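Local coordinates for Non-structural polyprotein (Sindbis virus, PDB 4GUA) that processes the viral polyprotein through its nsP2 cysteine protease region and joins this, in an nsP2-nsP3 precursor, to macro and zinc-binding domains, at residues K12-A18 / F44-H50. Sequence-based numbering, arbitrary orientation.
Sequences KTNVCWA and FADDKPH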
loop_
_atom_site.group_PDB
_atom_site.type_symbol
_atom_site.label_atom_id
_atom_site.label_comp_id
_atom_site.label_asym_id
_atom_site.label_seq_id
_atom_site.Cartn_x
_atom_site.Cartn_y
_atom_site.Cartn_z
ATOM N N LYS A 12 35.639 -1.260 -7.941
ATOM C CA LYS A 12 34.373 -1.078 -7.224
ATOM C C LYS A 12 34.263 -2.112 -6.112
ATOM O O LYS A 12 34.176 -3.315 -6.381
ATOM C CB LYS A 12 33.171 -1.205 -8.175
ATOM C CG LYS A 12 33.151 -0.186 -9.306
ATOM C CD LYS A 12 32.551 1.126 -8.826
ATOM C CE LYS A 12 32.695 2.228 -9.852
ATOM N NZ LYS A 12 31.903 3.428 -9.472
ATOM N N THR A 13 34.269 -1.648 -4.863
ATOM C CA THR A 13 34.260 -2.580 -3.740
ATOM C C THR A 13 32.855 -3.099 -3.392
ATOM O O THR A 13 32.752 -4.245 -2.961
ATOM C CB THR A 13 34.982 -2.019 -2.456
ATOM O OG1 THR A 13 34.148 -1.091 -1.759
ATOM C CG2 THR A 13 36.307 -1.363 -2.817
ATOM N N ASN A 14 31.780 -2.307 -3.501
ATOM C CA ASN A 14 30.481 -2.947 -3.264
ATOM C C ASN A 14 29.541 -2.999 -4.460
ATOM O O ASN A 14 28.528 -2.326 -4.464
ATOM C CB ASN A 14 29.756 -2.157 -2.182
ATOM C CG ASN A 14 30.653 -1.824 -1.022
ATOM O OD1 ASN A 14 31.178 -0.713 -0.943
ATOM N ND2 ASN A 14 30.849 -2.782 -0.121
ATOM N N VAL A 15 29.801 -3.874 -5.418
ATOM C CA VAL A 15 28.884 -4.060 -6.540
ATOM C C VAL A 15 28.328 -5.479 -6.660
ATOM O O VAL A 15 27.748 -5.833 -7.683
ATOM C CB VAL A 15 29.417 -3.466 -7.855
ATOM C CG1 VAL A 15 29.701 -1.980 -7.646
ATOM C CG2 VAL A 15 30.641 -4.198 -8.327
ATOM N N CYS A 16 28.571 -6.316 -5.658
ATOM C CA CYS A 16 28.182 -7.710 -5.781
ATOM C C CYS A 16 26.747 -7.818 -6.303
ATOM O O CYS A 16 26.436 -8.739 -7.052
ATOM C CB CYS A 16 28.355 -8.458 -4.447
ATOM S SG CYS A 16 27.484 -7.772 -3.022
ATOM N N TRP A 17 25.885 -6.868 -5.945
ATOM C CA TRP A 17 24.516 -6.866 -6.460
ATOM C C TRP A 17 24.457 -6.784 -8.001
ATOM O O TRP A 17 23.683 -7.506 -8.656
ATOM C CB TRP A 17 23.693 -5.733 -5.830
ATOM C CG TRP A 17 24.313 -4.364 -5.890
ATOM C CD1 TRP A 17 25.168 -3.812 -4.987
ATOM C CD2 TRP A 17 24.098 -3.372 -6.896
ATOM N NE1 TRP A 17 25.507 -2.536 -5.368
ATOM C CE2 TRP A 17 24.865 -2.242 -6.540
ATOM C CE3 TRP A 17 23.335 -3.324 -8.067
ATOM C CZ2 TRP A 17 24.892 -1.085 -7.310
ATOM C CZ3 TRP A 17 23.360 -2.174 -8.830
ATOM C CH2 TRP A 17 24.135 -1.072 -8.451
ATOM N N ALA A 18 25.291 -5.927 -8.580
ATOM C CA ALA A 18 25.385 -5.817 -10.035
ATOM C C ALA A 18 26.003 -7.068 -10.666
ATOM O O ALA A 18 25.464 -7.627 -11.635
ATOM C CB ALA A 18 26.178 -4.574 -10.424
ATOM N N PHE A 44 25.884 2.459 -8.007
ATOM C CA PHE A 44 27.029 1.880 -8.699
ATOM C C PHE A 44 28.105 2.946 -8.896
ATOM O O PHE A 44 29.257 2.757 -8.514
ATOM C CB PHE A 44 26.613 1.310 -10.055
ATOM C CG PHE A 44 27.704 0.548 -10.758
ATOM C CD1 PHE A 44 28.773 1.214 -11.329
ATOM C CD2 PHE A 44 27.642 -0.830 -10.880
ATOM C CE1 PHE A 44 29.777 0.522 -11.991
ATOM C CE2 PHE A 44 28.642 -1.537 -11.545
ATOM C CZ PHE A 44 29.709 -0.860 -12.099
ATOM N N ALA A 45 27.707 4.077 -9.467
ATOM C CA ALA A 45 28.618 5.197 -9.713
ATOM C C ALA A 45 29.380 5.627 -8.460
ATOM O O ALA A 45 30.543 6.004 -8.539
ATOM C CB ALA A 45 27.840 6.370 -10.267
ATOM N N ASP A 46 28.706 5.602 -7.313
ATOM C CA ASP A 46 29.314 5.965 -6.035
ATOM C C ASP A 46 29.822 4.769 -5.229
ATOM O O ASP A 46 30.235 4.933 -4.087
ATOM C CB ASP A 46 28.327 6.763 -5.193
ATOM C CG ASP A 46 27.992 8.107 -5.816
ATOM O OD1 ASP A 46 28.815 8.595 -6.623
ATOM O OD2 ASP A 46 26.918 8.672 -5.499
ATOM N N ASP A 47 29.747 3.571 -5.808
ATOM C CA ASP A 47 30.264 2.349 -5.183
ATOM C C ASP A 47 29.657 2.090 -3.806
ATOM O O ASP A 47 30.362 2.094 -2.796
ATOM C CB ASP A 47 31.786 2.423 -5.076
ATOM C CG ASP A 47 32.419 1.080 -4.764
ATOM O OD1 ASP A 47 31.695 0.060 -4.755
ATOM O OD2 ASP A 47 33.647 1.046 -4.536
ATOM N N LYS A 48 28.342 1.882 -3.775
ATOM C CA LYS A 48 27.617 1.660 -2.524
ATOM C C LYS A 48 26.801 0.369 -2.512
ATOM O O LYS A 48 26.410 -0.133 -3.561
ATOM C CB LYS A 48 26.728 2.874 -2.235
ATOM C CG LYS A 48 27.565 4.135 -2.069
ATOM C CD LYS A 48 26.764 5.382 -1.810
ATOM C CE LYS A 48 27.687 6.543 -1.432
ATOM N NZ LYS A 48 26.971 7.718 -0.833
ATOM N N PRO A 49 26.551 -0.184 -1.316
ATOM C CA PRO A 49 25.730 -1.395 -1.249
ATOM C C PRO A 49 24.319 -1.137 -1.759
ATOM O O PRO A 49 23.836 -0.011 -1.673
ATOM C CB PRO A 49 25.723 -1.733 0.251
ATOM C CG PRO A 49 26.024 -0.458 0.932
ATOM C CD PRO A 49 26.969 0.268 0.022
ATOM N N HIS A 50 23.685 -2.158 -2.315
ATOM C CA HIS A 50 22.376 -1.995 -2.928
ATOM C C HIS A 50 21.661 -3.343 -3.068
ATOM O O HIS A 50 22.299 -4.393 -3.001
ATOM C CB HIS A 50 22.538 -1.334 -4.290
ATOM C CG HIS A 50 21.259 -0.811 -4.864
ATOM N ND1 HIS A 50 20.293 -0.201 -4.095
ATOM C CD2 HIS A 50 20.792 -0.800 -6.134
ATOM C CE1 HIS A 50 19.282 0.154 -4.866
ATOM N NE2 HIS A 50 19.562 -0.195 -6.107
#
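Two neighbouring backbone amides of 12-18 are satisfied by one carboxylate: Thr-13 N donates to Asp-47 OD2 (2.8 Å) and Asn-14 N to Asp-47 OD1 (2.7 Å). Aspartate suits this place because its two oxygens can serve both amides at once. Just past helix 42-45, Asp-47 takes up positive phi in a Schellman motif, and its N bonds back to Phe-44 O (2.9 Å). That carbonyl also accepts from Lys-12 NZ (2.9 Å), so a flexible, cationic side chain reaches the helix C-terminus, where carbonyls are exposed.

One indole NH sits between two acceptors that would otherwise repel. Asn-14 O and Lys-48 O lie 3.2 Å apart; Trp-17 NE1 donates to Lys-48 O (3.1 Å) and more weakly to Asn-14 O (3.2 Å). The indole is otherwise apolar surface: His-50 CB makes a CH-pi contact over its five-membered ring, the His-50 imidazole meets its six-membered ring edge-to-face, and Trp-17 CH2 packs on Phe-44 CB (3.8 Å). Val-15 CG1 covers one face of the Phe-44 ring, which also stacks with Trp-37.

Cys-16, which itself does not touch 44-50, is the first residue of helix 16-27, just after the N-cap Val-15, an arrangement consistent with clan CA proteases, whose nucleophilic cysteine starts a helix. The amides of Thr-13 and Asn-14 and the Asn-14 carbonyl are thus paired with side chains, and directional bonds tie the polypeptide before Cys-16 to the 44-50 turn.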